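Local coordinates for xylanase and alpha-amylase inhibitor protein (Scadoxus multiflorus, PDB 3MU7), which inhibits xylanase and alpha-amylase, carrying this activity on a TIM-barrel scaffold of the glycosyl hydrolase family 18, at residues R16-T21 and V30-L35; L46-H51 and R111-A116; L72-P77 and V94-N99. All blocks are in the same frame, centred on the assembly; numbering follows the deposited sequence.

Interactions 1 and 3 set a helix against the wall of a TIM barrel; interaction 2 ties together two loops that pack on it. Interactions 1 and 3 are buried and wholly aliphatic across the contact; their strands 29-37 and 69-76 are neighbours in the barrel, joined by the backbone bond from S73 N to I32 O. Interaction 2 is only partly buried; it mixes aliphatic and aromatic groups, turns fixed by hydrogen bonds, and a phosphate bound at H51. It touches both others: D47 N bonds F34 O of interaction 1, and R111 N bonds N99 OD1 of interaction 3, whose segments lie within the loop it closes.

Interaction 1. Residues R16-T21 and V30-L35; sequences RSLEAT and VIIGFL
L18 leaves the helix with chi1 at 176°, CG pointing opposite its backbone N, which carries both methyls toward the strand; V30 CG1, likewise turned (chi1 177°), meets the first of them. L18 CD1 lies 3.5 Å from V30 CG1, a snug methyl contact in which the two side chains run alongside each other, pointing opposite ways. The second branch, L18 CD2, reaches I32 CD1 at 4.2 Å, these side chains crossing at about a right angle. One turn further along the helix, T21 turns its methyl to V30, with CG2 4.2 Å from V30 CG2. Threonine suits this place because it is two-faced: OG1 of T21 is used inside the helical turn, donating to S17 O (2.8 Å) from above the carbonyl plane and accepting from R16 NE (3.0 Å). With T21 N, two donors grip the S17 carbonyl. S17 is the N-cap, its OG accepting from A20 N at 3.0 Å and satisfying an amide of the first turn. W9 of strand 5-9 also packs on L18, T21 and V30, while I60 and C63 of helix 56-65 touch L18. The contact thus lies inside the beta-alpha-beta unit of strand 5-9, helix 18-23 and strand 29-37, the repeating element of a TIM barrel. Since no hydrogen bond crosses between 16-21 and 30-35, their direct attachment rests on shape and dispersion; S17 and T21 use their hydroxyls in the first helical turn, while R16 and T21 also tie it to S256 and R16 to Y27.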
ATOM      1  N   ARG A  16      -5.586  -7.690  15.003  1.00  7.71           N
ATOM      2  CA  ARG A  16      -6.865  -6.995  15.078  1.00  7.92           C
ATOM      3  C   ARG A  16      -7.591  -7.136  13.734  1.00  7.60           C
ATOM      4  O   ARG A  16      -6.987  -6.930  12.669  1.00  7.10           O
ATOM      5  CB  ARG A  16      -6.593  -5.521  15.389  1.00  8.22           C
ATOM      6  CG  ARG A  16      -7.824  -4.619  15.393  1.00  8.41           C
ATOM      7  CD  ARG A  16      -7.463  -3.155  15.633  1.00  8.84           C
ATOM      8  NE  ARG A  16      -6.564  -2.651  14.592  1.00  8.47           N
ATOM      9  CZ  ARG A  16      -5.872  -1.519  14.676  1.00  8.53           C
ATOM     10  NH1 ARG A  16      -5.971  -0.738  15.750  1.00 10.25           N
ATOM     11  NH2 ARG A  16      -5.068  -1.174  13.684  1.00  8.59           N
ATOM     12  N   SER A  17      -8.877  -7.478  13.776  1.00  7.76           N
ATOM     13  CA  SER A  17      -9.643  -7.744  12.567  1.00  7.99           C
ATOM     14  C   SER A  17      -9.670  -6.540  11.624  1.00  7.43           C
ATOM     15  O   SER A  17      -9.447  -5.398  12.037  1.00  7.65           O
ATOM     16  CB  SER A  17     -11.075  -8.140  12.915  1.00  8.47           C
ATOM     17  OG  SER A  17     -11.785  -7.009  13.370  1.00  9.43           O
ATOM     18  N   LEU A  18      -9.981  -6.801  10.363  1.00  7.81           N
ATOM     19  CA  LEU A  18     -10.088  -5.730   9.388  1.00  8.01           C
ATOM     20  C   LEU A  18     -11.159  -4.725   9.811  1.00  8.19           C
ATOM     21  O   LEU A  18     -10.925  -3.515   9.796  1.00  8.16           O
ATOM     22  CB  LEU A  18     -10.385  -6.298   8.004  1.00  8.13           C
ATOM     23  CG  LEU A  18     -10.622  -5.268   6.895  1.00  8.28           C
ATOM     24  CD1 LEU A  18      -9.456  -4.308   6.771  1.00  9.58           C
ATOM     25  CD2 LEU A  18     -10.861  -5.967   5.583  1.00  8.75           C
ATOM     26  N   GLU A  19     -12.331  -5.217  10.209  1.00  8.49           N
ATOM     27  CA  GLU A  19     -13.400  -4.309  10.625  1.00  9.24           C
ATOM     28  C   GLU A  19     -13.010  -3.482  11.860  1.00  8.59           C
ATOM     29  O   GLU A  19     -13.292  -2.286  11.906  1.00  8.65           O
ATOM     30  CB  GLU A  19     -14.740  -5.038  10.804  1.00 10.22           C
ATOM     31  CG  GLU A  19     -14.725  -6.142  11.844  1.00 12.03           C
ATOM     32  CD  GLU A  19     -15.884  -7.120  11.722  1.00 14.21           C
ATOM     33  OE1 GLU A  19     -16.726  -6.973  10.810  1.00 15.81           O
ATOM     34  OE2 GLU A  19     -15.929  -8.066  12.539  1.00 17.68           O
ATOM     35  N   ALA A  20     -12.339  -4.094  12.837  1.00  8.61           N
ATOM     36  CA  ALA A  20     -11.899  -3.351  14.021  1.00  8.76           C
ATOM     37  C   ALA A  20     -10.800  -2.343  13.688  1.00  8.73           C
ATOM     38  O   ALA A  20     -10.728  -1.263  14.274  1.00  8.89           O
ATOM     39  CB  ALA A  20     -11.458  -4.297  15.119  1.00  9.27           C
ATOM     40  N   THR A  21      -9.954  -2.693  12.727  1.00  7.85           N
ATOM     41  CA  THR A  21      -8.923  -1.779  12.242  1.00  7.70           C
ATOM     42  C   THR A  21      -9.584  -0.512  11.697  1.00  7.81           C
ATOM     43  O   THR A  21      -9.217   0.611  12.059  1.00  7.97           O
ATOM     44  CB  THR A  21      -8.051  -2.495  11.196  1.00  7.53           C
ATOM     45  OG1 THR A  21      -7.341  -3.549  11.851  1.00  7.57           O
ATOM     46  CG2 THR A  21      -7.049  -1.562  10.540  1.00  7.53           C
ATOM     47  N   VAL A  30      -6.916   1.319   4.102  1.00  6.43           N
ATOM     48  CA  VAL A  30      -6.424   0.045   4.617  1.00  6.71           C
ATOM     49  C   VAL A  30      -6.059  -0.809   3.414  1.00  6.40           C
ATOM     50  O   VAL A  30      -6.857  -0.969   2.487  1.00  6.98           O
ATOM     51  CB  VAL A  30      -7.439  -0.660   5.542  1.00  6.77           C
ATOM     52  CG1 VAL A  30      -6.902  -2.008   5.974  1.00  7.99           C
ATOM     53  CG2 VAL A  30      -7.699   0.180   6.772  1.00  8.58           C
ATOM     54  N   ILE A  31      -4.827  -1.307   3.423  1.00  6.11           N
ATOM     55  CA  ILE A  31      -4.277  -2.014   2.289  1.00  6.33           C
ATOM     56  C   ILE A  31      -4.106  -3.476   2.677  1.00  6.00           C
ATOM     57  O   ILE A  31      -3.256  -3.824   3.504  1.00  6.06           O
ATOM     58  CB  ILE A  31      -2.911  -1.431   1.863  1.00  6.26           C
ATOM     59  CG1 ILE A  31      -2.962   0.101   1.746  1.00  7.70           C
ATOM     60  CG2 ILE A  31      -2.453  -2.095   0.573  1.00  6.71           C
ATOM     61  CD1 ILE A  31      -1.580   0.757   1.767  1.00  9.78           C
ATOM     62  N   ILE A  32      -4.937  -4.331   2.091  1.00  6.03           N
ATOM     63  CA  ILE A  32      -4.861  -5.763   2.360  1.00  6.48           C
ATOM     64  C   ILE A  32      -3.681  -6.366   1.601  1.00  6.03           C
ATOM     65  O   ILE A  32      -3.637  -6.285   0.365  1.00  6.25           O
ATOM     66  CB  ILE A  32      -6.162  -6.483   1.940  1.00  6.75           C
ATOM     67  CG1 ILE A  32      -7.380  -5.928   2.689  1.00  7.60           C
ATOM     68  CG2 ILE A  32      -6.020  -7.993   2.164  1.00  7.28           C
ATOM     69  CD1 ILE A  32      -8.697  -6.322   2.058  1.00  9.51           C
ATOM     70  N   GLY A  33      -2.726  -6.948   2.324  1.00  5.90           N
ATOM     71  CA  GLY A  33      -1.588  -7.601   1.679  1.00  6.27           C
ATOM     72  C   GLY A  33      -1.574  -9.083   2.001  1.00  6.10           C
ATOM     73  O   GLY A  33      -1.828  -9.447   3.146  1.00  6.87           O
ATOM     74  N   PHE A  34      -1.285  -9.968   1.040  1.00  6.14           N
ATOM     75  CA  PHE A  34      -0.854  -9.665  -0.334  1.00  6.67           C
ATOM     76  C   PHE A  34      -1.327 -10.741  -1.291  1.00  6.89           C
ATOM     77  O   PHE A  34      -1.454 -11.919  -0.915  1.00  7.57           O
ATOM     78  CB  PHE A  34       0.681  -9.644  -0.432  1.00  7.07           C
ATOM     79  CG  PHE A  34       1.308  -8.529   0.335  1.00  6.99           C
ATOM     80  CD1 PHE A  34       1.422  -7.264  -0.229  1.00  7.38           C
ATOM     81  CD2 PHE A  34       1.739  -8.730   1.641  1.00  7.73           C
ATOM     82  CE1 PHE A  34       1.968  -6.215   0.497  1.00  7.06           C
ATOM     83  CE2 PHE A  34       2.275  -7.688   2.378  1.00  7.76           C
ATOM     84  CZ  PHE A  34       2.388  -6.427   1.808  1.00  7.84           C
ATOM     85  N   LEU A  35      -1.562 -10.355  -2.542  1.00  6.56           N
ATOM     86  CA  LEU A  35      -1.578 -11.327  -3.630  1.00  7.15           C
ATOM     87  C   LEU A  35      -0.110 -11.519  -3.992  1.00  7.58           C
ATOM     88  O   LEU A  35       0.458 -10.752  -4.782  1.00  7.94           O
ATOM     89  CB  LEU A  35      -2.387 -10.819  -4.822  1.00  7.08           C
ATOM     90  CG  LEU A  35      -2.660 -11.889  -5.887  1.00  7.69           C
ATOM     91  CD1 LEU A  35      -3.858 -12.743  -5.496  1.00  8.70           C
ATOM     92  CD2 LEU A  35      -2.881 -11.272  -7.260  1.00  9.00           C
TER

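Interaction 2. Residues L46-H51 and R111-A116. With PO4 (phosphate ion), chain B.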
ATOM      1  N   LEU A  46      -3.426 -15.613  -2.792  1.00  8.98           N
ATOM      2  CA  LEU A  46      -3.291 -14.697  -1.676  1.00  9.11           C
ATOM      3  C   LEU A  46      -2.474 -15.331  -0.566  1.00  8.91           C
ATOM      4  O   LEU A  46      -2.599 -16.527  -0.287  1.00  9.81           O
ATOM      5  CB  LEU A  46      -4.673 -14.383  -1.118  1.00  9.40           C
ATOM      6  CG  LEU A  46      -5.607 -13.547  -1.986  1.00  9.71           C
ATOM      7  CD1 LEU A  46      -7.031 -13.694  -1.489  1.00 12.28           C
ATOM      8  CD2 LEU A  46      -5.187 -12.073  -2.013  1.00 10.68           C
ATOM      9  N   ASP A  47      -1.637 -14.526   0.072  1.00  8.42           N
ATOM     10  CA  ASP A  47      -1.111 -14.861   1.385  1.00  8.28           C
ATOM     11  C   ASP A  47      -1.531 -13.715   2.288  1.00  7.53           C
ATOM     12  O   ASP A  47      -0.868 -12.671   2.333  1.00  7.42           O
ATOM     13  CB  ASP A  47       0.407 -15.042   1.376  1.00  9.12           C
ATOM     14  CG  ASP A  47       0.955 -15.461   2.725  1.00 10.62           C
ATOM     15  OD1 ASP A  47       0.226 -15.397   3.734  1.00 10.11           O
ATOM     16  OD2 ASP A  47       2.146 -15.844   2.773  1.00 14.05           O
ATOM     17  N   ILE A  48      -2.652 -13.907   2.971  1.00  7.19           N
ATOM     18  CA  ILE A  48      -3.158 -12.941   3.935  1.00  7.42           C
ATOM     19  C   ILE A  48      -3.094 -13.546   5.336  1.00  7.09           C
ATOM     20  O   ILE A  48      -4.023 -13.426   6.132  1.00  6.89           O
ATOM     21  CB  ILE A  48      -4.579 -12.426   3.568  1.00  7.26           C
ATOM     22  CG1 ILE A  48      -5.571 -13.577   3.340  1.00  8.44           C
ATOM     23  CG2 ILE A  48      -4.503 -11.524   2.333  1.00  8.91           C
ATOM     24  CD1 ILE A  48      -7.029 -13.123   3.241  1.00  9.50           C
ATOM     25  N   SER A  49      -1.981 -14.220   5.614  1.00  7.39           N
ATOM     26  CA  SER A  49      -1.649 -14.732   6.948  1.00  7.35           C
ATOM     27  C   SER A  49      -2.764 -15.577   7.562  1.00  7.15           C
ATOM     28  O   SER A  49      -3.069 -15.460   8.751  1.00  7.82           O
ATOM     29  CB  SER A  49      -1.250 -13.585   7.883  1.00  7.40           C
ATOM     30  OG  SER A  49      -0.220 -12.806   7.306  1.00  7.75           O
ATOM     31  N   GLY A  50      -3.378 -16.417   6.738  1.00  7.49           N
ATOM     32  CA  GLY A  50      -4.377 -17.363   7.217  1.00  7.97           C
ATOM     33  C   GLY A  50      -5.768 -16.810   7.433  1.00  7.94           C
ATOM     34  O   GLY A  50      -6.663 -17.567   7.786  1.00  8.36           O
ATOM     35  N   HIS A  51      -5.974 -15.509   7.223  1.00  7.53           N
ATOM     36  CA  HIS A  51      -7.318 -14.934   7.341  1.00  7.79           C
ATOM     37  C   HIS A  51      -8.221 -15.518   6.261  1.00  8.22           C
ATOM     38  O   HIS A  51      -7.770 -15.781   5.155  1.00  8.57           O
ATOM     39  CB  HIS A  51      -7.275 -13.415   7.169  1.00  7.74           C
ATOM     40  CG  HIS A  51      -6.503 -12.696   8.230  1.00  7.15           C
ATOM     41  ND1 HIS A  51      -6.820 -12.767   9.570  1.00  7.98           N
ATOM     42  CD2 HIS A  51      -5.447 -11.854   8.139  1.00  7.21           C
ATOM     43  CE1 HIS A  51      -5.984 -12.008  10.257  1.00  7.34           C
ATOM     44  NE2 HIS A  51      -5.142 -11.443   9.410  1.00  7.15           N
ATOM     45  N   ARG A 111     -13.885 -14.804  -7.115  1.00 14.99           N
ATOM     46  CA  ARG A 111     -14.302 -13.875  -6.060  1.00 13.61           C
ATOM     47  C   ARG A 111     -13.663 -14.196  -4.675  1.00 12.18           C
ATOM     48  O   ARG A 111     -14.359 -14.535  -3.721  1.00 11.53           O
ATOM     49  CB  ARG A 111     -15.829 -13.838  -5.893  1.00 14.12           C
ATOM     50  CG  ARG A 111     -16.636 -13.700  -7.178  1.00 15.15           C
ATOM     51  CD  ARG A 111     -16.383 -12.373  -7.893  1.00 14.82           C
ATOM     52  NE  ARG A 111     -16.655 -11.187  -7.062  1.00 14.50           N
ATOM     53  CZ  ARG A 111     -16.715  -9.952  -7.558  1.00 13.18           C
ATOM     54  NH1 ARG A 111     -16.518  -9.737  -8.848  1.00 12.04           N
ATOM     55  NH2 ARG A 111     -16.974  -8.932  -6.736  1.00 14.30           N
ATOM     56  N   PRO A 112     -12.354 -14.062  -4.596  1.00 11.38           N
ATOM     57  CA  PRO A 112     -11.715 -14.351  -3.303  1.00 11.24           C
ATOM     58  C   PRO A 112     -12.330 -13.668  -2.118  1.00 10.91           C
ATOM     59  O   PRO A 112     -12.435 -14.271  -1.051  1.00 11.60           O
ATOM     60  CB  PRO A 112     -10.239 -14.148  -3.610  1.00 11.42           C
ATOM     61  CG  PRO A 112     -10.146 -14.705  -4.999  1.00 11.99           C
ATOM     62  CD  PRO A 112     -11.482 -14.602  -5.655  1.00 11.43           C
ATOM     63  N   PHE A 113     -12.721 -12.402  -2.278  1.00 10.13           N
ATOM     64  CA  PHE A 113     -13.351 -11.646  -1.188  1.00  9.99           C
ATOM     65  C   PHE A 113     -14.858 -11.530  -1.407  1.00  9.88           C
ATOM     66  O   PHE A 113     -15.492 -10.555  -0.981  1.00 10.14           O
ATOM     67  CB  PHE A 113     -12.727 -10.252  -1.080  1.00  9.85           C
ATOM     68  CG  PHE A 113     -11.263 -10.205  -0.787  1.00  9.36           C
ATOM     69  CD1 PHE A 113     -10.593 -11.312  -0.247  1.00 10.25           C
ATOM     70  CD2 PHE A 113     -10.538  -9.053  -1.075  1.00  9.86           C
ATOM     71  CE1 PHE A 113      -9.214 -11.242   0.009  1.00 10.94           C
ATOM     72  CE2 PHE A 113      -9.166  -8.986  -0.834  1.00 10.39           C
ATOM     73  CZ  PHE A 113      -8.500 -10.082  -0.284  1.00 10.28           C
ATOM     74  N   GLY A 114     -15.436 -12.525  -2.080  1.00 10.12           N
ATOM     75  CA  GLY A 114     -16.871 -12.507  -2.318  1.00 10.30           C
ATOM     76  C   GLY A 114     -17.318 -11.342  -3.178  1.00 10.51           C
ATOM     77  O   GLY A 114     -16.629 -10.928  -4.094  1.00 10.53           O
ATOM     78  N   ASN A 115     -18.494 -10.810  -2.866  1.00 10.90           N
ATOM     79  CA  ASN A 115     -19.092  -9.738  -3.655  1.00 11.55           C
ATOM     80  C   ASN A 115     -18.630  -8.325  -3.301  1.00 11.13           C
ATOM     81  O   ASN A 115     -19.151  -7.347  -3.825  1.00 11.27           O
ATOM     82  CB  ASN A 115     -20.620  -9.844  -3.623  1.00 12.65           C
ATOM     83  CG  ASN A 115     -21.122 -11.114  -4.278  1.00 15.51           C
ATOM     84  OD1 ASN A 115     -20.397 -11.764  -5.036  1.00 18.51           O
ATOM     85  ND2 ASN A 115     -22.364 -11.475  -3.994  1.00 18.98           N
ATOM     86  N   ALA A 116     -17.645  -8.223  -2.413  1.00 10.41           N
ATOM     87  CA  ALA A 116     -17.005  -6.938  -2.146  1.00  9.81           C
ATOM     88  C   ALA A 116     -16.353  -6.401  -3.415  1.00  9.05           C
ATOM     89  O   ALA A 116     -15.880  -7.175  -4.263  1.00  9.13           O
ATOM     90  CB  ALA A 116     -15.974  -7.083  -1.056  1.00 10.19           C
TER
HETATM   91  P   PO4 B 274      -9.983 -14.275  10.118  1.00 15.84           P
HETATM   92  O1  PO4 B 274      -8.605 -14.406  10.703  1.00 13.56           O
HETATM   93  O2  PO4 B 274     -10.976 -14.026  11.227  1.00 16.36           O
HETATM   94  O3  PO4 B 274      -9.984 -13.074   9.200  1.00 16.71           O
HETATM   95  O4  PO4 B 274     -10.336 -15.532   9.364  1.00 15.20           O
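L46 reaches the opposite loop with one methyl: CD1 lies 3.6 Å from F113 CE1 and 3.9 Å from P112 CB, wedged where the proline ring and the phenyl ring adjoin. With CG anti to the carbonyl carbon (chi1 -69°), the leucine leans toward this corner. I48 adds CD1, 4.3 Å from F113 CE1, and both methyls approach the phenyl ring obliquely. At the far end of 46-51, H51 faces a phosphate ion, probably from the crystallisation liquor. Its ND1 donates to phosphate O1 at 2.7 Å in a nearly straight bond (170°) lying in the ring plane; a second bond to O3 is weak. NE2 meets a carboxylate oxygen of E15, and W9 stacks on the ring, so the orientation of the imidazole is fixed and it is likely to carry a proton on both nitrogens. A leucine in place of H51 would probably leave both E15 and the phosphate without their ring N-H partner, the anion keeping its bond from S52 N. Turns position these groups. D47 OD1 accepts from S49 N in an Asx turn, and a type I' turn from I48 to H51 uses G50, whose positive phi a glycine adopts readily. Opposite, the type I turn from R111 to G114 closes with G114 N 2.8 Å from R111 O, and R111 NE bonds G114 O at 3.0 Å, the acceptor lying in the guanidinium plane. Further out, F113 packs on L56 and I60 of helix 56-65, on I32 of strand 29-37 and edge-to-face with F100, while P112 rests against Y95 and N99 of helix 86-101.

Interaction 3. Residues L72-P77 and V94-N99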
ATOM      1  N   LEU A  72      -6.287  -3.814  -2.440  1.00  6.37           N
ATOM      2  CA  LEU A  72      -5.536  -5.058  -2.439  1.00  6.19           C
ATOM      3  C   LEU A  72      -4.136  -4.773  -2.937  1.00  6.08           C
ATOM      4  O   LEU A  72      -3.942  -4.142  -3.986  1.00  6.27           O
ATOM      5  CB  LEU A  72      -6.172  -6.108  -3.353  1.00  6.95           C
ATOM      6  CG  LEU A  72      -5.401  -7.423  -3.544  1.00  7.02           C
ATOM      7  CD1 LEU A  72      -5.290  -8.210  -2.237  1.00  8.33           C
ATOM      8  CD2 LEU A  72      -6.033  -8.269  -4.638  1.00  8.76           C
ATOM      9  N   SER A  73      -3.155  -5.243  -2.181  1.00  5.57           N
ATOM     10  CA  SER A  73      -1.764  -5.096  -2.565  1.00  5.74           C
ATOM     11  C   SER A  73      -1.245  -6.341  -3.275  1.00  5.89           C
ATOM     12  O   SER A  73      -1.399  -7.468  -2.778  1.00  6.54           O
ATOM     13  CB  SER A  73      -0.918  -4.793  -1.338  1.00  5.95           C
ATOM     14  OG  SER A  73       0.409  -4.458  -1.701  1.00  6.33           O
ATOM     15  N   ILE A  74      -0.630  -6.121  -4.435  1.00  5.91           N
ATOM     16  CA  ILE A  74       0.021  -7.184  -5.191  1.00  6.62           C
ATOM     17  C   ILE A  74       1.517  -7.182  -4.907  1.00  6.61           C
ATOM     18  O   ILE A  74       2.137  -6.118  -4.717  1.00  6.81           O
ATOM     19  CB  ILE A  74      -0.275  -7.100  -6.714  1.00  6.54           C
ATOM     20  CG1 ILE A  74       0.254  -5.793  -7.319  1.00  6.92           C
ATOM     21  CG2 ILE A  74      -1.779  -7.270  -6.966  1.00  7.73           C
ATOM     22  CD1 ILE A  74       0.182  -5.754  -8.835  1.00  7.98           C
ATOM     23  N   GLY A  75       2.077  -8.372  -4.810  1.00  6.88           N
ATOM     24  CA  GLY A  75       3.511  -8.605  -4.588  1.00  7.30           C
ATOM     25  C   GLY A  75       3.752  -8.820  -3.098  1.00  8.07           C
ATOM     26  O   GLY A  75       3.302  -9.757  -2.575  1.00  8.10           O
ATOM     27  N   GLY A  76       4.418  -7.898  -2.453  1.00  8.44           N
ATOM     28  CA  GLY A  76       4.736  -7.966  -1.049  1.00  9.85           C
ATOM     29  C   GLY A  76       6.242  -8.117  -0.798  1.00 10.33           C
ATOM     30  O   GLY A  76       7.008  -8.191  -1.727  1.00 10.48           O
ATOM     31  N   PRO A  77       6.631  -8.159   0.475  1.00 11.41           N
ATOM     32  CA  PRO A  77       8.055  -8.166   0.815  1.00 12.90           C
ATOM     33  C   PRO A  77       8.818  -9.292   0.134  1.00 14.24           C
ATOM     34  O   PRO A  77       9.972  -9.103  -0.261  1.00 14.97           O
ATOM     35  CB  PRO A  77       8.048  -8.335   2.333  1.00 12.75           C
ATOM     36  CG  PRO A  77       6.757  -7.746   2.764  1.00 12.77           C
ATOM     37  CD  PRO A  77       5.779  -8.040   1.672  1.00 11.84           C
ATOM     38  N   VAL A  94      -6.744  -8.608 -15.887  1.00  7.79           N
ATOM     39  CA  VAL A  94      -8.112  -9.108 -16.037  1.00  8.34           C
ATOM     40  C   VAL A  94      -8.584  -9.798 -14.757  1.00  7.89           C
ATOM     41  O   VAL A  94      -9.706  -9.575 -14.299  1.00  8.17           O
ATOM     42  CB  VAL A  94      -8.234 -10.039 -17.264  1.00  8.67           C
ATOM     43  CG1 VAL A  94      -9.580 -10.763 -17.298  1.00 10.51           C
ATOM     44  CG2 VAL A  94      -8.033  -9.237 -18.546  1.00  9.88           C
ATOM     45  N   TYR A  95      -7.713 -10.612 -14.171  1.00  7.68           N
ATOM     46  CA  TYR A  95      -8.037 -11.298 -12.921  1.00  8.02           C
ATOM     47  C   TYR A  95      -8.403 -10.302 -11.820  1.00  7.78           C
ATOM     48  O   TYR A  95      -9.418 -10.466 -11.139  1.00  8.20           O
ATOM     49  CB  TYR A  95      -6.853 -12.165 -12.495  1.00  8.39           C
ATOM     50  CG  TYR A  95      -6.947 -12.732 -11.098  1.00  8.87           C
ATOM     51  CD1 TYR A  95      -7.704 -13.880 -10.834  1.00  9.89           C
ATOM     52  CD2 TYR A  95      -6.274 -12.129 -10.033  1.00  9.15           C
ATOM     53  CE1 TYR A  95      -7.792 -14.400  -9.541  1.00 10.56           C
ATOM     54  CE2 TYR A  95      -6.355 -12.651  -8.753  1.00 10.21           C
ATOM     55  CZ  TYR A  95      -7.112 -13.775  -8.517  1.00 10.30           C
ATOM     56  OH  TYR A  95      -7.176 -14.270  -7.238  1.00 12.35           O
ATOM     57  N   LEU A  96      -7.576  -9.270 -11.648  1.00  7.70           N
ATOM     58  CA  LEU A  96      -7.831  -8.258 -10.631  1.00  7.53           C
ATOM     59  C   LEU A  96      -9.119  -7.503 -10.901  1.00  7.75           C
ATOM     60  O   LEU A  96      -9.914  -7.264  -9.993  1.00  7.83           O
ATOM     61  CB  LEU A  96      -6.669  -7.278 -10.539  1.00  7.62           C
ATOM     62  CG  LEU A  96      -5.354  -7.853 -10.019  1.00  7.43           C
ATOM     63  CD1 LEU A  96      -4.245  -6.820 -10.208  1.00  7.83           C
ATOM     64  CD2 LEU A  96      -5.452  -8.306  -8.554  1.00  8.68           C
ATOM     65  N   HIS A  97      -9.323  -7.139 -12.154  1.00  8.07           N
ATOM     66  CA  HIS A  97     -10.508  -6.383 -12.536  1.00  8.96           C
ATOM     67  C   HIS A  97     -11.797  -7.143 -12.311  1.00  8.90           C
ATOM     68  O   HIS A  97     -12.703  -6.622 -11.682  1.00  8.85           O
ATOM     69  CB  HIS A  97     -10.380  -5.959 -13.998  1.00  9.81           C
ATOM     70  CG  HIS A  97     -11.357  -4.908 -14.401  1.00 11.51           C
ATOM     71  ND1 HIS A  97     -12.043  -4.993 -15.575  1.00 13.49           N
ATOM     72  CD2 HIS A  97     -11.698  -3.734 -13.839  1.00 13.09           C
ATOM     73  CE1 HIS A  97     -12.799  -3.930 -15.700  1.00 13.33           C
ATOM     74  NE2 HIS A  97     -12.647  -3.170 -14.648  1.00 13.68           N
ATOM     75  N   LYS A  98     -11.835  -8.355 -12.815  1.00  9.42           N
ATOM     76  CA  LYS A  98     -13.048  -9.164 -12.724  1.00 10.40           C
ATOM     77  C   LYS A  98     -13.370  -9.574 -11.295  1.00 10.37           C
ATOM     78  O   LYS A  98     -14.536  -9.615 -10.905  1.00 11.48           O
ATOM     79  CB  LYS A  98     -12.927 -10.416 -13.593  1.00 11.25           C
ATOM     80  CG  LYS A  98     -13.000 -10.148 -15.087  1.00 13.64           C
ATOM     81  CD  LYS A  98     -13.054 -11.454 -15.861  1.00 17.34           C
ATOM     82  CE  LYS A  98     -13.312 -11.222 -17.341  1.00 19.66           C
ATOM     83  NZ  LYS A  98     -13.497 -12.503 -18.080  1.00 21.96           N
ATOM     84  N   ASN A  99     -12.344  -9.882 -10.510  1.00  9.48           N
ATOM     85  CA  ASN A  99     -12.567 -10.471  -9.192  1.00  9.76           C
ATOM     86  C   ASN A  99     -12.640  -9.501  -8.026  1.00  9.33           C
ATOM     87  O   ASN A  99     -13.254  -9.824  -7.006  1.00 10.07           O
ATOM     88  CB  ASN A  99     -11.536 -11.549  -8.913  1.00 10.13           C
ATOM     89  CG  ASN A  99     -11.816 -12.806  -9.682  1.00 11.08           C
ATOM     90  OD1 ASN A  99     -12.774 -13.517  -9.381  1.00 13.22           O
ATOM     91  ND2 ASN A  99     -10.998 -13.089 -10.690  1.00 13.07           N
TER
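L72 opens the strand segment by sending its CD2 methyl to CD2 of L96, 4.0 Å away, the two leucines crossing at about a right angle. Its CG stands anti to the backbone N (chi1 174°), which carries the branch out from the barrel wall toward helix 86-101. S73 comes next and serves the other side: its hydroxyl bonds D122 OD2 on strand 120-125, and a small polar residue fits this inner face well. I74 turns outward again. Its CG1 sits between backbone N and carbonyl carbon (chi1 62°), and CG2 is thereby left to face the helix, 4.1 Å from L96 CD1 and equally far from L96 CD2. A beta-branched isoleucine suits a strand and offers this short, stiff methyl, while I121, F123 and I125 flank it from the neighbouring strand. At G75 the chain turns a corner. G75 and G76 both have positive phi, and at G76 a side chain would be jammed against the preceding carbonyl. S73, G75 and G76 match the SxGG signature of family 18, and P77 then leads off into a loop. On the helix, L96 straddles both strand residues with its forked end, a job that leucine's two methyls do naturally. The helix widens to a pi-type turn at 97-99. Y95 O accepts from N99 N (3.0 Å) and from N99 ND2 (3.1 Å), while N99 OD1 takes R111 N, so the buried amide uses both its ends. Across the contact itself everything is aliphatic and without hydrogen bonds: between these segments the attachment rests on three aliphatic side chains, through dispersion and exclusion of water, and the polar groups noted here, S73 and N99, bond elsewhere.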